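Local coordinates for protein Sodium/sialic acid symporter SiaT (Proteus mirabilis, PDB 5NV9) that couples the inward sodium gradient to the uptake of the sialic acid N-acetylneuraminic acid across the inner membrane, carrying two sodium ions with each sugar, at residues G81-I86 / I284-F289; W227-T232 / L239-L244; I444-A449 / G462-M467. All blocks are in the same frame, centred on the assembly; numbering follows the deposited sequence.

Following the chain from its N terminus, residues 81-86 come first and pair with 284-289, 198 residues further on, to close contact 1, which joins helix 80-87 to helix 267-301 beside the sialic acid. Contact 2 opens and closes within that interval: 227-232, in a periplasmic loop, lies against helix 236-253 that follows it, six residues separating the segments, and F243 of that helix reaches the same sugar. Contact 3 follows in series and pairs the late helices 433-452 and 459-475. Contact 2 touches both others, L84 CD1 lying 3.3 Å from M240 O and I241 CG2 3.8 Å from V463 CG2; contacts 1 and 3 stay about 10 Å apart at their nearest atoms.

Contact 1. Residues G81-I86 / I284-F289; sequences GQYLAI and IPIFFF. With SLB (N-acetyl-beta-neuraminic acid), chain D.
The amide nitrogen NE2 of Q82, whose side chain rests on P285 of the facing helix, donates to O7 of the bound N-acetyl-beta-neuraminic acid at 3.0 Å. An N-H...O angle of 171° makes this bond almost straight. The other head of the amide, OE1, receives the sugar's O9 hydroxyl; the modelled separation between Q82 OE1 and sialic acid O9 is 2.5 Å, short enough for its exact length to be doubtful. One amide therefore reads two hydroxyls of the glycerol tail, and the two bonds, one as donor and one as acceptor, restrain rotation about the last torsion. The chain gets there by bending at chi2 (-71°), which turns the amide toward the sugar. P285 supports it from the other helix: its CB is 3.6 Å from Q82 CD, and its CG is 3.3 Å from Q82 OE1.

In this LeuT-fold symporter, captured outward-open, the pair joins transmembrane helices 80-87 and 267-301 beside the substrate. T58 O, S60 OG, T63 OG1 and R135 NH1 also bond to the sugar, and G81 C comes within 3.4 Å of its acetyl methyl C11.

Helix 267-301 is kinked here: P285 has no N-H to give, and I286 N makes no bond to the preceding turn either. The Y83 hydroxyl is hydrogen-bonded to A282 O, the carbonyl that I286 N would engage in a regular helix. The same Y83 OH lies 3.3 Å from I286 CD1 and 3.4 Å from I286 CG1, and the two side chains meet at about a right angle. Further along, F289 meets the W76 ring.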
loop_
_atom_site.group_PDB
_atom_site.type_symbol
_atom_site.label_atom_id
_atom_site.label_comp_id
_atom_site.label_asym_id
_atom_site.label_seq_id
_atom_site.Cartn_x
_atom_site.Cartn_y
_atom_site.Cartn_z
ATOM N N GLY A 81 -4.249 -13.473 -4.526
ATOM C CA GLY A 81 -4.230 -12.336 -3.608
ATOM C C GLY A 81 -5.170 -11.196 -3.896
ATOM O O GLY A 81 -5.791 -10.660 -2.980
ATOM N N GLN A 82 -5.260 -10.799 -5.171
ATOM C CA GLN A 82 -6.127 -9.711 -5.620
ATOM C C GLN A 82 -7.605 -9.996 -5.433
ATOM O O GLN A 82 -8.396 -9.124 -5.011
ATOM C CB GLN A 82 -5.883 -9.421 -7.129
ATOM C CG GLN A 82 -4.425 -9.261 -7.470
ATOM C CD GLN A 82 -3.851 -7.965 -6.920
ATOM O OE1 GLN A 82 -4.571 -6.999 -6.690
ATOM N NE2 GLN A 82 -2.553 -7.902 -6.831
ATOM N N TYR A 83 -7.987 -11.216 -5.771
ATOM C CA TYR A 83 -9.378 -11.623 -5.657
ATOM C C TYR A 83 -9.810 -11.833 -4.207
ATOM O O TYR A 83 -10.967 -11.602 -3.866
ATOM C CB TYR A 83 -9.671 -12.808 -6.622
ATOM C CG TYR A 83 -9.470 -12.302 -8.043
ATOM C CD1 TYR A 83 -10.396 -11.477 -8.642
ATOM C CD2 TYR A 83 -8.294 -12.540 -8.736
ATOM C CE1 TYR A 83 -10.181 -10.928 -9.901
ATOM C CE2 TYR A 83 -8.073 -11.997 -10.001
ATOM C CZ TYR A 83 -9.020 -11.186 -10.569
ATOM O OH TYR A 83 -8.829 -10.685 -11.834
ATOM N N LEU A 84 -8.883 -12.188 -3.334
ATOM C CA LEU A 84 -9.215 -12.273 -1.900
ATOM C C LEU A 84 -9.424 -10.875 -1.321
ATOM O O LEU A 84 -10.083 -10.735 -0.358
ATOM C CB LEU A 84 -8.119 -12.961 -1.100
ATOM C CG LEU A 84 -7.966 -14.443 -1.439
ATOM C CD1 LEU A 84 -6.746 -15.075 -0.741
ATOM C CD2 LEU A 84 -9.238 -15.198 -1.115
ATOM N N ALA A 85 -8.827 -9.869 -1.931
ATOM C CA ALA A 85 -8.874 -8.468 -1.472
ATOM C C ALA A 85 -10.226 -7.908 -1.840
ATOM O O ALA A 85 -10.734 -7.015 -1.158
ATOM C CB ALA A 85 -7.778 -7.648 -2.116
ATOM N N ILE A 86 -10.801 -8.416 -2.925
ATOM C CA ILE A 86 -12.155 -8.032 -3.289
ATOM C C ILE A 86 -13.150 -8.814 -2.431
ATOM O O ILE A 86 -14.087 -8.233 -1.910
ATOM C CB ILE A 86 -12.422 -8.293 -4.768
ATOM C CG1 ILE A 86 -11.460 -7.475 -5.611
ATOM C CG2 ILE A 86 -13.891 -8.048 -5.137
ATOM C CD1 ILE A 86 -11.535 -7.843 -7.078
ATOM N N ILE A 284 -7.205 -4.328 -13.396
ATOM C CA ILE A 284 -5.815 -3.851 -13.591
ATOM C C ILE A 284 -4.613 -4.794 -13.260
ATOM O O ILE A 284 -3.746 -4.942 -14.110
ATOM C CB ILE A 284 -5.678 -2.407 -13.068
ATOM C CG1 ILE A 284 -6.633 -1.486 -13.877
ATOM C CG2 ILE A 284 -4.257 -1.866 -13.163
ATOM C CD1 ILE A 284 -6.484 -1.468 -15.407
ATOM N N PRO A 285 -4.521 -5.397 -12.021
ATOM C CA PRO A 285 -3.457 -6.340 -11.654
ATOM C C PRO A 285 -3.225 -7.439 -12.650
ATOM O O PRO A 285 -2.071 -7.846 -12.856
ATOM C CB PRO A 285 -3.963 -6.934 -10.322
ATOM C CG PRO A 285 -4.606 -5.729 -9.721
ATOM C CD PRO A 285 -5.361 -5.109 -10.861
ATOM N N ILE A 286 -4.295 -7.952 -13.251
ATOM C CA ILE A 286 -4.154 -8.937 -14.293
ATOM C C ILE A 286 -3.144 -8.450 -15.351
ATOM O O ILE A 286 -2.352 -9.245 -15.875
ATOM C CB ILE A 286 -5.457 -9.181 -15.059
ATOM C CG1 ILE A 286 -6.527 -9.789 -14.190
ATOM C CG2 ILE A 286 -5.215 -10.155 -16.201
ATOM C CD1 ILE A 286 -7.871 -9.880 -14.911
ATOM N N PHE A 287 -3.174 -7.158 -15.676
ATOM C CA PHE A 287 -2.230 -6.624 -16.693
ATOM C C PHE A 287 -0.779 -6.677 -16.232
ATOM O O PHE A 287 0.100 -6.918 -17.082
ATOM C CB PHE A 287 -2.599 -5.240 -17.208
ATOM C CG PHE A 287 -3.753 -5.257 -18.138
ATOM C CD1 PHE A 287 -5.058 -5.241 -17.650
ATOM C CD2 PHE A 287 -3.553 -5.312 -19.505
ATOM C CE1 PHE A 287 -6.143 -5.285 -18.515
ATOM C CE2 PHE A 287 -4.637 -5.378 -20.362
ATOM C CZ PHE A 287 -5.933 -5.366 -19.872
ATOM N N PHE A 288 -0.524 -6.539 -14.918
ATOM C CA PHE A 288 0.855 -6.643 -14.411
ATOM C C PHE A 288 1.400 -8.085 -14.546
ATOM O O PHE A 288 2.548 -8.279 -14.909
ATOM C CB PHE A 288 0.978 -6.062 -13.011
ATOM C CG PHE A 288 0.836 -4.569 -12.989
ATOM C CD1 PHE A 288 1.884 -3.753 -13.411
ATOM C CD2 PHE A 288 -0.338 -3.964 -12.615
ATOM C CE1 PHE A 288 1.740 -2.358 -13.475
ATOM C CE2 PHE A 288 -0.491 -2.566 -12.680
ATOM C CZ PHE A 288 0.557 -1.766 -13.074
ATOM N N PHE A 289 0.566 -9.075 -14.276
ATOM C CA PHE A 289 0.943 -10.479 -14.510
ATOM C C PHE A 289 1.142 -10.687 -16.003
ATOM O O PHE A 289 2.155 -11.260 -16.415
ATOM C CB PHE A 289 -0.136 -11.434 -13.958
ATOM C CG PHE A 289 -0.096 -11.535 -12.464
ATOM C CD1 PHE A 289 0.813 -12.384 -11.864
ATOM C CD2 PHE A 289 -0.880 -10.700 -11.640
ATOM C CE1 PHE A 289 0.885 -12.479 -10.466
ATOM C CE2 PHE A 289 -0.771 -10.779 -10.238
ATOM C CZ PHE A 289 0.130 -11.663 -9.654
HETATM C C1 SLB D . 1.934 -2.603 -3.309
HETATM C C2 SLB D . 0.972 -3.574 -2.682
HETATM C C3 SLB D . 1.722 -4.825 -2.288
HETATM C C4 SLB D . 0.780 -5.963 -1.832
HETATM C C5 SLB D . -0.144 -6.229 -3.020
HETATM C C6 SLB D . -0.897 -4.935 -3.398
HETATM C C7 SLB D . -1.844 -5.071 -4.598
HETATM C C8 SLB D . -2.526 -3.767 -4.920
HETATM C C9 SLB D . -3.590 -3.942 -6.003
HETATM C C10 SLB D . -1.188 -8.429 -3.414
HETATM C C11 SLB D . -2.450 -9.211 -3.156
HETATM N N5 SLB D . -1.111 -7.291 -2.709
HETATM O O1A SLB D . 2.059 -2.615 -4.582
HETATM O O1B SLB D . 2.623 -1.842 -2.529
HETATM O O2 SLB D . 0.320 -2.992 -1.518
HETATM O O4 SLB D . 1.535 -7.182 -1.509
HETATM O O6 SLB D . 0.031 -3.904 -3.724
HETATM O O7 SLB D . -1.125 -5.454 -5.774
HETATM O O8 SLB D . -3.119 -3.225 -3.746
HETATM O O9 SLB D . -4.688 -4.780 -5.564
HETATM O O10 SLB D . -0.335 -8.781 -4.246
#

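Contact 2. Residues W227-T232 / L239-L244; sequences WRWSWT and LMIGFL. With SLB (N-acetyl-beta-neuraminic acid), chain D.
M240, modelled as selenomethionine, meets W227 where the periplasmic loop 227-232 lies against the helix that follows it, 236-253, a transmembrane helix of the LeuT fold. Its SE lies 4.4 Å from W227 CZ3, at the edge of the indole and near its plane, so this is a loose apolar touch on the surface.

I241 makes the tighter approach. Its CD1 is 3.3 Å from W229 CH2 and 3.6 Å from W229 CZ3, arriving in the plane of the indole at its edge, with the two side chains crossing at about a right angle. W229 reaches the helix because its CG is anti to the backbone N (chi1 -169°). The far end of that indole meets W231, whose ring has W229 NE1 3.4 Å above its plane, over the centre. The loop is shaped by an ST turn: S230 OG accepts from T232 N at 3.1 Å. R228 adds a salt bridge to D233.

F243 takes no part in the loop contact; its ring lies against the sialic acid, flanked edge-to-face by F78 and F459. Consistent with a CH-pi contact, the sugar's acetyl methyl C11 lies over one face of F243, 3.6 Å from its CE1 and offset toward the rim.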
loop_
_atom_site.group_PDB
_atom_site.type_symbol
_atom_site.label_atom_id
_atom_site.label_comp_id
_atom_site.label_asym_id
_atom_site.label_seq_id
_atom_site.Cartn_x
_atom_site.Cartn_y
_atom_site.Cartn_z
ATOM N N TRP A 227 -0.135 -26.720 -5.807
ATOM C CA TRP A 227 -1.276 -27.000 -4.952
ATOM C C TRP A 227 -0.797 -28.058 -3.939
ATOM O O TRP A 227 -0.954 -29.252 -4.155
ATOM C CB TRP A 227 -2.508 -27.468 -5.746
ATOM C CG TRP A 227 -3.685 -27.747 -4.856
ATOM C CD1 TRP A 227 -4.159 -28.975 -4.502
ATOM C CD2 TRP A 227 -4.518 -26.785 -4.168
ATOM N NE1 TRP A 227 -5.246 -28.847 -3.652
ATOM C CE2 TRP A 227 -5.483 -27.517 -3.430
ATOM C CE3 TRP A 227 -4.549 -25.393 -4.115
ATOM C CZ2 TRP A 227 -6.444 -26.905 -2.636
ATOM C CZ3 TRP A 227 -5.527 -24.775 -3.321
ATOM C CH2 TRP A 227 -6.454 -25.539 -2.596
ATOM N N ARG A 228 -0.210 -27.603 -2.837
ATOM C CA ARG A 228 0.353 -28.498 -1.856
ATOM C C ARG A 228 0.548 -27.694 -0.618
ATOM O O ARG A 228 0.805 -26.523 -0.715
ATOM C CB ARG A 228 1.694 -29.074 -2.326
ATOM C CG ARG A 228 2.773 -28.059 -2.595
ATOM C CD ARG A 228 4.069 -28.715 -3.055
ATOM N NE ARG A 228 4.922 -27.650 -3.605
ATOM C CZ ARG A 228 5.948 -27.039 -2.995
ATOM N NH1 ARG A 228 6.388 -27.395 -1.811
ATOM N NH2 ARG A 228 6.571 -26.037 -3.605
ATOM N N TRP A 229 0.396 -28.309 0.551
ATOM C CA TRP A 229 0.727 -27.635 1.792
ATOM C C TRP A 229 2.259 -27.457 1.924
ATOM O O TRP A 229 3.046 -28.328 1.519
ATOM C CB TRP A 229 0.198 -28.429 3.030
ATOM C CG TRP A 229 0.338 -27.573 4.213
ATOM C CD1 TRP A 229 1.270 -27.676 5.221
ATOM C CD2 TRP A 229 -0.383 -26.355 4.454
ATOM N NE1 TRP A 229 1.145 -26.595 6.098
ATOM C CE2 TRP A 229 0.137 -25.781 5.644
ATOM C CE3 TRP A 229 -1.409 -25.695 3.777
ATOM C CZ2 TRP A 229 -0.358 -24.606 6.179
ATOM C CZ3 TRP A 229 -1.880 -24.512 4.302
ATOM C CH2 TRP A 229 -1.357 -23.980 5.499
ATOM N N SER A 230 2.674 -26.366 2.555
ATOM C CA SER A 230 4.065 -26.197 2.927
ATOM C C SER A 230 4.132 -25.286 4.137
ATOM O O SER A 230 3.224 -24.517 4.393
ATOM C CB SER A 230 4.869 -25.657 1.747
ATOM O OG SER A 230 6.256 -25.559 2.024
ATOM N N TRP A 231 5.187 -25.438 4.925
ATOM C CA TRP A 231 5.509 -24.521 5.993
ATOM C C TRP A 231 6.571 -23.532 5.513
ATOM O O TRP A 231 6.742 -22.475 6.111
ATOM C CB TRP A 231 5.956 -25.290 7.265
ATOM C CG TRP A 231 4.867 -26.128 7.906
ATOM C CD1 TRP A 231 4.799 -27.495 7.926
ATOM C CD2 TRP A 231 3.676 -25.667 8.590
ATOM N NE1 TRP A 231 3.661 -27.910 8.568
ATOM C CE2 TRP A 231 2.954 -26.822 8.995
ATOM C CE3 TRP A 231 3.152 -24.401 8.898
ATOM C CZ2 TRP A 231 1.740 -26.753 9.705
ATOM C CZ3 TRP A 231 1.937 -24.326 9.620
ATOM C CH2 TRP A 231 1.241 -25.504 9.988
ATOM N N THR A 232 7.259 -23.829 4.406
ATOM C CA THR A 232 8.386 -23.007 4.001
ATOM C C THR A 232 8.216 -22.295 2.645
ATOM O O THR A 232 8.809 -21.255 2.417
ATOM C CB THR A 232 9.698 -23.843 4.008
ATOM O OG1 THR A 232 9.571 -24.898 3.070
ATOM C CG2 THR A 232 9.953 -24.463 5.410
ATOM N N LEU A 239 0.007 -18.802 0.233
ATOM C CA LEU A 239 -0.295 -17.465 -0.215
ATOM C C LEU A 239 -1.804 -17.097 -0.086
ATOM O O LEU A 239 -2.114 -15.949 0.155
ATOM C CB LEU A 239 0.257 -17.203 -1.622
ATOM C CG LEU A 239 -0.373 -17.981 -2.748
ATOM C CD1 LEU A 239 -1.658 -17.288 -3.141
ATOM C CD2 LEU A 239 0.541 -18.085 -3.972
HETATM N N MSE A 240 -2.723 -18.055 -0.181
HETATM C CA MSE A 240 -4.128 -17.788 0.084
HETATM C C MSE A 240 -4.374 -17.387 1.530
HETATM O O MSE A 240 -5.002 -16.365 1.769
HETATM C CB MSE A 240 -5.026 -18.963 -0.264
HETATM C CG MSE A 240 -5.223 -18.961 -1.768
HETATM SE SE MSE A 240 -6.231 -20.562 -2.355
HETATM C CE MSE A 240 -7.972 -19.631 -2.201
ATOM N N ILE A 241 -3.879 -18.158 2.503
ATOM C CA ILE A 241 -4.025 -17.763 3.898
ATOM C C ILE A 241 -3.229 -16.491 4.187
ATOM O O ILE A 241 -3.754 -15.564 4.816
ATOM C CB ILE A 241 -3.579 -18.839 4.903
ATOM C CG1 ILE A 241 -4.129 -20.194 4.522
ATOM C CG2 ILE A 241 -4.137 -18.510 6.289
ATOM C CD1 ILE A 241 -3.257 -21.307 5.062
ATOM N N GLY A 242 -2.004 -16.421 3.660
ATOM C CA GLY A 242 -1.166 -15.228 3.812
ATOM C C GLY A 242 -1.808 -13.958 3.236
ATOM O O GLY A 242 -1.888 -12.915 3.921
ATOM N N PHE A 243 -2.287 -14.013 1.984
ATOM C CA PHE A 243 -2.943 -12.831 1.407
ATOM C C PHE A 243 -4.286 -12.473 2.058
ATOM O O PHE A 243 -4.606 -11.259 2.177
ATOM C CB PHE A 243 -3.109 -12.914 -0.113
ATOM C CG PHE A 243 -1.865 -12.536 -0.869
ATOM C CD1 PHE A 243 -1.182 -11.392 -0.566
ATOM C CD2 PHE A 243 -1.338 -13.368 -1.823
ATOM C CE1 PHE A 243 -0.002 -11.030 -1.241
ATOM C CE2 PHE A 243 -0.171 -13.024 -2.498
ATOM C CZ PHE A 243 0.506 -11.851 -2.212
ATOM N N LEU A 244 -5.058 -13.485 2.487
ATOM C CA LEU A 244 -6.256 -13.200 3.237
ATOM C C LEU A 244 -5.925 -12.295 4.425
ATOM O O LEU A 244 -6.527 -11.252 4.593
ATOM C CB LEU A 244 -6.927 -14.460 3.690
ATOM C CG LEU A 244 -8.178 -14.276 4.545
ATOM C CD1 LEU A 244 -9.202 -13.542 3.732
ATOM C CD2 LEU A 244 -8.648 -15.671 4.917
HETATM C C1 SLB D . 1.934 -2.603 -3.309
HETATM C C2 SLB D . 0.972 -3.574 -2.682
HETATM C C3 SLB D . 1.722 -4.825 -2.288
HETATM C C4 SLB D . 0.780 -5.963 -1.832
HETATM C C5 SLB D . -0.144 -6.229 -3.020
HETATM C C6 SLB D . -0.897 -4.935 -3.398
HETATM C C7 SLB D . -1.844 -5.071 -4.598
HETATM C C8 SLB D . -2.526 -3.767 -4.920
HETATM C C9 SLB D . -3.590 -3.942 -6.003
HETATM C C10 SLB D . -1.188 -8.429 -3.414
HETATM C C11 SLB D . -2.450 -9.211 -3.156
HETATM N N5 SLB D . -1.111 -7.291 -2.709
HETATM O O1A SLB D . 2.059 -2.615 -4.582
HETATM O O1B SLB D . 2.623 -1.842 -2.529
HETATM O O2 SLB D . 0.320 -2.992 -1.518
HETATM O O4 SLB D . 1.535 -7.182 -1.509
HETATM O O6 SLB D . 0.031 -3.904 -3.724
HETATM O O7 SLB D . -1.125 -5.454 -5.774
HETATM O O8 SLB D . -3.119 -3.225 -3.746
HETATM O O9 SLB D . -4.688 -4.780 -5.564
HETATM O O10 SLB D . -0.335 -8.781 -4.246
#

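Contact 3. Residues I444-A449 / G462-M467; sequences IIAVLA and GVIGSM
Apolar contact between A446 and I464 brings the branch methyl of the isoleucine onto the alanine: I464 CG2 lies 3.8 Å from A446 CB. The same CG2 is 4.0 Å from the backbone carbon C of A446 and 4.1 Å from V447 CG1, so one methyl spans two successive residues of the opposing helix. The bond from CA to CB of I464 points toward 444-449, and CG2 is the branch that leads, standing opposite the backbone N across the first torsion. CG1 takes the position beside that nitrogen (chi1 -82°). V447 also packs on L413 and M414.

Side-chain-to-backbone packing forms the second class. V447 CG1 presses on G465, 3.5 Å from its CA, which is tighter than usual for two carbons, and 3.7 Å from its N. V447 and G465 are also the residues whose alpha carbons come nearest across the contact, 5.8 Å apart. With no side chain on G465, the valine methyl can lie directly on the helix backbone. Over these short segments the axes approach to 8.6 Å and run antiparallel at 164°, which is the geometry of a helical hairpin. Helices 433-452 and 459-475 are consecutive transmembrane helices, consistent with the peripheral pair that follows the ten-helix LeuT core in this family.

Polar bonds lie around the contact. S443 OG, one residue before 444-449, is hydrogen-bonded to G465 O and so links the two helices, while S466 OG bonds to G416 O on another side of its helix.

Between 444-449 and 462-467 themselves, then, the chemistry is methyl against methyl and methyl against backbone. The contact thus depends on van der Waals packing, tight at V447 on G465, and the S443 OG to G465 O bond just outside is a polar link between the same helices.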
loop_
_atom_site.group_PDB
_atom_site.type_symbol
_atom_site.label_atom_id
_atom_site.label_comp_id
_atom_site.label_asym_id
_atom_site.label_seq_id
_atom_site.Cartn_x
_atom_site.Cartn_y
_atom_site.Cartn_z
ATOM N N ILE A 444 3.235 -10.837 20.017
ATOM C CA ILE A 444 4.576 -10.350 19.748
ATOM C C ILE A 444 5.624 -11.448 19.855
ATOM O O ILE A 444 6.506 -11.587 18.995
ATOM C CB ILE A 444 4.937 -9.152 20.630
ATOM C CG1 ILE A 444 4.224 -7.886 20.095
ATOM C CG2 ILE A 444 6.450 -8.948 20.687
ATOM C CD1 ILE A 444 4.288 -6.754 21.093
ATOM N N ILE A 445 5.503 -12.232 20.915
ATOM C CA ILE A 445 6.378 -13.324 21.158
ATOM C C ILE A 445 6.288 -14.387 20.060
ATOM O O ILE A 445 7.311 -15.012 19.665
ATOM C CB ILE A 445 6.027 -13.962 22.527
ATOM C CG1 ILE A 445 6.449 -13.062 23.675
ATOM C CG2 ILE A 445 6.703 -15.295 22.668
ATOM C CD1 ILE A 445 5.986 -13.555 25.046
ATOM N N ALA A 446 5.065 -14.644 19.613
ATOM C CA ALA A 446 4.841 -15.669 18.643
ATOM C C ALA A 446 5.440 -15.273 17.303
ATOM O O ALA A 446 6.061 -16.127 16.660
ATOM C CB ALA A 446 3.356 -15.958 18.481
ATOM N N VAL A 447 5.254 -14.008 16.913
ATOM C CA VAL A 447 5.796 -13.524 15.649
ATOM C C VAL A 447 7.315 -13.450 15.667
ATOM O O VAL A 447 7.933 -13.763 14.638
ATOM C CB VAL A 447 5.175 -12.179 15.127
ATOM C CG1 VAL A 447 3.670 -12.310 15.099
ATOM C CG2 VAL A 447 5.557 -10.954 15.952
ATOM N N LEU A 448 7.918 -13.046 16.786
ATOM C CA LEU A 448 9.395 -12.978 16.859
ATOM C C LEU A 448 9.939 -14.418 16.770
ATOM O O LEU A 448 10.919 -14.673 16.059
ATOM C CB LEU A 448 9.903 -12.335 18.164
ATOM C CG LEU A 448 9.555 -10.887 18.431
ATOM C CD1 LEU A 448 9.840 -10.586 19.908
ATOM C CD2 LEU A 448 10.329 -9.985 17.452
ATOM N N ALA A 449 9.312 -15.354 17.502
ATOM C CA ALA A 449 9.632 -16.808 17.327
ATOM C C ALA A 449 9.567 -17.271 15.849
ATOM O O ALA A 449 10.519 -17.943 15.360
ATOM C CB ALA A 449 8.717 -17.664 18.173
ATOM N N GLY A 462 1.758 -12.867 9.364
ATOM C CA GLY A 462 0.516 -12.104 9.571
ATOM C C GLY A 462 -0.573 -12.919 10.245
ATOM O O GLY A 462 -1.238 -12.429 11.154
ATOM N N VAL A 463 -0.737 -14.166 9.806
ATOM C CA VAL A 463 -1.763 -15.085 10.292
ATOM C C VAL A 463 -1.511 -15.382 11.800
ATOM O O VAL A 463 -2.410 -15.329 12.638
ATOM C CB VAL A 463 -1.705 -16.450 9.515
ATOM C CG1 VAL A 463 -2.928 -17.295 9.857
ATOM C CG2 VAL A 463 -1.641 -16.238 8.005
ATOM N N ILE A 464 -0.239 -15.647 12.118
ATOM C CA ILE A 464 0.213 -15.990 13.472
ATOM C C ILE A 464 -0.044 -14.790 14.365
ATOM O O ILE A 464 -0.591 -14.929 15.446
ATOM C CB ILE A 464 1.723 -16.393 13.485
ATOM C CG1 ILE A 464 1.861 -17.883 13.048
ATOM C CG2 ILE A 464 2.361 -16.194 14.857
ATOM C CD1 ILE A 464 3.236 -18.329 12.620
ATOM N N GLY A 465 0.403 -13.630 13.914
ATOM C CA GLY A 465 0.223 -12.410 14.656
ATOM C C GLY A 465 -1.249 -12.134 14.921
ATOM O O GLY A 465 -1.644 -11.888 16.057
ATOM N N SER A 466 -2.055 -12.196 13.873
ATOM C CA SER A 466 -3.485 -11.949 13.996
ATOM C C SER A 466 -4.168 -12.949 14.897
ATOM O O SER A 466 -4.859 -12.561 15.832
ATOM C CB SER A 466 -4.167 -11.951 12.618
ATOM O OG SER A 466 -3.895 -10.713 11.972
HETATM N N MSE A 467 -4.005 -14.224 14.584
HETATM C CA MSE A 467 -4.755 -15.280 15.300
HETATM C C MSE A 467 -4.314 -15.423 16.766
HETATM O O MSE A 467 -5.089 -15.883 17.594
HETATM C CB MSE A 467 -4.711 -16.588 14.539
HETATM C CG MSE A 467 -5.492 -16.520 13.230
HETATM SE SE MSE A 467 -7.356 -15.864 13.485
HETATM C CE MSE A 467 -7.870 -17.161 14.876
#